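Local coordinates for kinetochore-associated protein NSL1 homolog (Homo sapiens, PDB 5LSI), which forms part of the MIS12 complex, which is required for kinetochore formation and for normal chromosome alignment and segregation during mitosis, at residues Ala22-Leu27 / Gln70-Ala75. Residues are numbered along the deposited sequence; the frame is centred on the assembly and turned at random.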
loop_
_atom_site.group_PDB
_atom_site.type_symbol
_atom_site.label_atom_id
_atom_site.label_comp_id
_atom_site.label_asym_id
_atom_site.label_seq_id
_atom_site.Cartn_x
_atom_site.Cartn_y
_atom_site.Cartn_z
ATOM N N ALA B 22 6.433 3.481 11.932
ATOM C CA ALA B 22 7.234 2.965 10.825
ATOM C C ALA B 22 6.392 2.774 9.566
ATOM O O ALA B 22 6.875 2.996 8.448
ATOM C CB ALA B 22 7.902 1.653 11.235
ATOM N N VAL B 23 5.135 2.358 9.724
ATOM C CA VAL B 23 4.241 2.257 8.573
ATOM C C VAL B 23 3.975 3.638 7.989
ATOM O O VAL B 23 3.991 3.824 6.764
ATOM C CB VAL B 23 2.933 1.547 8.968
ATOM C CG1 VAL B 23 1.940 1.565 7.809
ATOM C CG2 VAL B 23 3.213 0.122 9.414
ATOM N N THR B 24 3.735 4.628 8.855
ATOM C CA THR B 24 3.496 5.993 8.396
ATOM C C THR B 24 4.685 6.528 7.604
ATOM O O THR B 24 4.509 7.210 6.587
ATOM C CB THR B 24 3.195 6.899 9.593
ATOM O OG1 THR B 24 1.902 6.580 10.120
ATOM C CG2 THR B 24 3.226 8.367 9.195
ATOM N N GLU B 25 5.902 6.217 8.048
ATOM C CA GLU B 25 7.085 6.701 7.343
ATOM C C GLU B 25 7.260 5.987 6.009
ATOM O O GLU B 25 7.648 6.609 5.011
ATOM C CB GLU B 25 8.315 6.539 8.239
ATOM C CG GLU B 25 8.204 7.377 9.508
ATOM C CD GLU B 25 9.377 7.225 10.459
ATOM O OE1 GLU B 25 10.021 6.155 10.471
ATOM O OE2 GLU B 25 9.647 8.189 11.208
ATOM N N MET B 26 6.963 4.686 5.970
ATOM C CA MET B 26 6.951 3.954 4.707
ATOM C C MET B 26 5.936 4.539 3.731
ATOM O O MET B 26 6.222 4.681 2.536
ATOM C CB MET B 26 6.650 2.480 4.974
ATOM C CG MET B 26 6.265 1.683 3.741
ATOM S SD MET B 26 5.473 0.118 4.171
ATOM C CE MET B 26 3.968 0.686 4.957
ATOM N N LEU B 27 4.741 4.887 4.221
ATOM C CA LEU B 27 3.729 5.485 3.354
ATOM C C LEU B 27 4.177 6.844 2.832
ATOM O O LEU B 27 3.868 7.211 1.691
ATOM C CB LEU B 27 2.401 5.612 4.102
ATOM C CG LEU B 27 1.710 4.289 4.449
ATOM C CD1 LEU B 27 0.409 4.535 5.194
ATOM C CD2 LEU B 27 1.463 3.464 3.200
ATOM N N GLN B 70 -4.306 -5.280 16.590
ATOM C CA GLN B 70 -5.407 -4.332 16.647
ATOM C C GLN B 70 -5.555 -3.606 15.317
ATOM O O GLN B 70 -4.627 -3.543 14.507
ATOM C CB GLN B 70 -5.190 -3.303 17.761
ATOM C CG GLN B 70 -4.701 -3.883 19.076
ATOM C CD GLN B 70 -4.463 -2.809 20.122
ATOM O OE1 GLN B 70 -5.026 -1.715 20.044
ATOM N NE2 GLN B 70 -3.617 -3.108 21.100
ATOM N N ALA B 71 -6.739 -3.039 15.106
ATOM C CA ALA B 71 -6.960 -2.200 13.942
ATOM C C ALA B 71 -6.115 -0.932 14.035
ATOM O O ALA B 71 -5.700 -0.503 15.115
ATOM C CB ALA B 71 -8.437 -1.841 13.808
ATOM N N TRP B 72 -5.865 -0.330 12.871
ATOM C CA TRP B 72 -4.985 0.834 12.800
ATOM C C TRP B 72 -5.524 1.993 13.631
ATOM O O TRP B 72 -4.805 2.568 14.456
ATOM C CB TRP B 72 -4.811 1.253 11.339
ATOM C CG TRP B 72 -4.098 2.559 11.135
ATOM C CD1 TRP B 72 -4.647 3.809 11.165
ATOM C CD2 TRP B 72 -2.710 2.738 10.836
ATOM N NE1 TRP B 72 -3.681 4.756 10.916
ATOM C CE2 TRP B 72 -2.485 4.122 10.708
ATOM C CE3 TRP B 72 -1.636 1.862 10.667
ATOM C CZ2 TRP B 72 -1.231 4.649 10.424
ATOM C CZ3 TRP B 72 -0.392 2.389 10.384
ATOM C CH2 TRP B 72 -0.199 3.768 10.265
ATOM N N GLN B 73 -6.793 2.351 13.424
ATOM C CA GLN B 73 -7.356 3.528 14.074
ATOM C C GLN B 73 -7.484 3.363 15.582
ATOM O O GLN B 73 -7.593 4.368 16.294
ATOM C CB GLN B 73 -8.722 3.858 13.472
ATOM C CG GLN B 73 -9.738 2.721 13.549
ATOM C CD GLN B 73 -9.586 1.709 12.426
ATOM O OE1 GLN B 73 -8.517 1.577 11.827
ATOM N NE2 GLN B 73 -10.662 0.986 12.134
ATOM N N GLU B 74 -7.469 2.132 16.087
ATOM C CA GLU B 74 -7.619 1.885 17.513
ATOM C C GLU B 74 -6.297 1.597 18.212
ATOM O O GLU B 74 -6.297 1.330 19.417
ATOM C CB GLU B 74 -8.592 0.724 17.747
ATOM C CG GLU B 74 -8.045 -0.643 17.376
ATOM C CD GLU B 74 -9.061 -1.751 17.595
ATOM O OE1 GLU B 74 -8.989 -2.780 16.889
ATOM O OE2 GLU B 74 -9.937 -1.591 18.472
ATOM N N ALA B 75 -5.178 1.650 17.497
ATOM C CA ALA B 75 -3.864 1.392 18.066
ATOM C C ALA B 75 -3.067 2.691 18.152
ATOM O O ALA B 75 -3.538 3.770 17.780
ATOM C CB ALA B 75 -3.120 0.339 17.242
#
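Trp-72 meets Val-23 and Thr-24 with the far rim of its indole, and these two residues of helix 20-35 carry the whole contact with the loop after strand 65-67. The bond from CA to CB of Trp-72 points toward the helix, CG is anti to the backbone N (chi1 171°), and the indole extends across to the helix; where the two CA atoms come nearest, at Val-23 and Trp-72, they are still 10.2 Å apart. CB and the five-membered ring come near no atom of 22-27, and the six-membered ring does the touching. CZ3 of Trp-72 lies 3.6 Å from CG1 of Val-23, which approaches obliquely, and 3.7 Å from CB of the same valine. CH2 of Trp-72, the next atom round, sits 3.5 Å from OG1 of Thr-24, and CZ2 of Trp-72 is 3.7 Å from that oxygen. The hydroxyl lies in the indole plane at the ring's edge, so it meets the C-H rim rather than the pi cloud. OG1 is also hydrogen-bonded to the carbonyl of Lys-20, one turn earlier in the helix. The lysine reaches back across the contact: its NZ makes a cation-pi interaction with Trp-72 and hydrogen bonds to the carbonyls of Trp-72 and Ala-75, the two ends of a type I turn. Ile-65, touched by both Val-23 and Trp-72, links the contact to the small parallel sheet. With an alanine here in place of Trp-72, Val-23 would probably face a gap and the Lys-20 ammonium would lose its aromatic partner. No hydrogen bond joins 22-27 to 70-75 directly, so the C-terminal turn of this N-terminal part of NSL1 is held to the helix by dispersion at the indole rim and by the polar links of Lys-20.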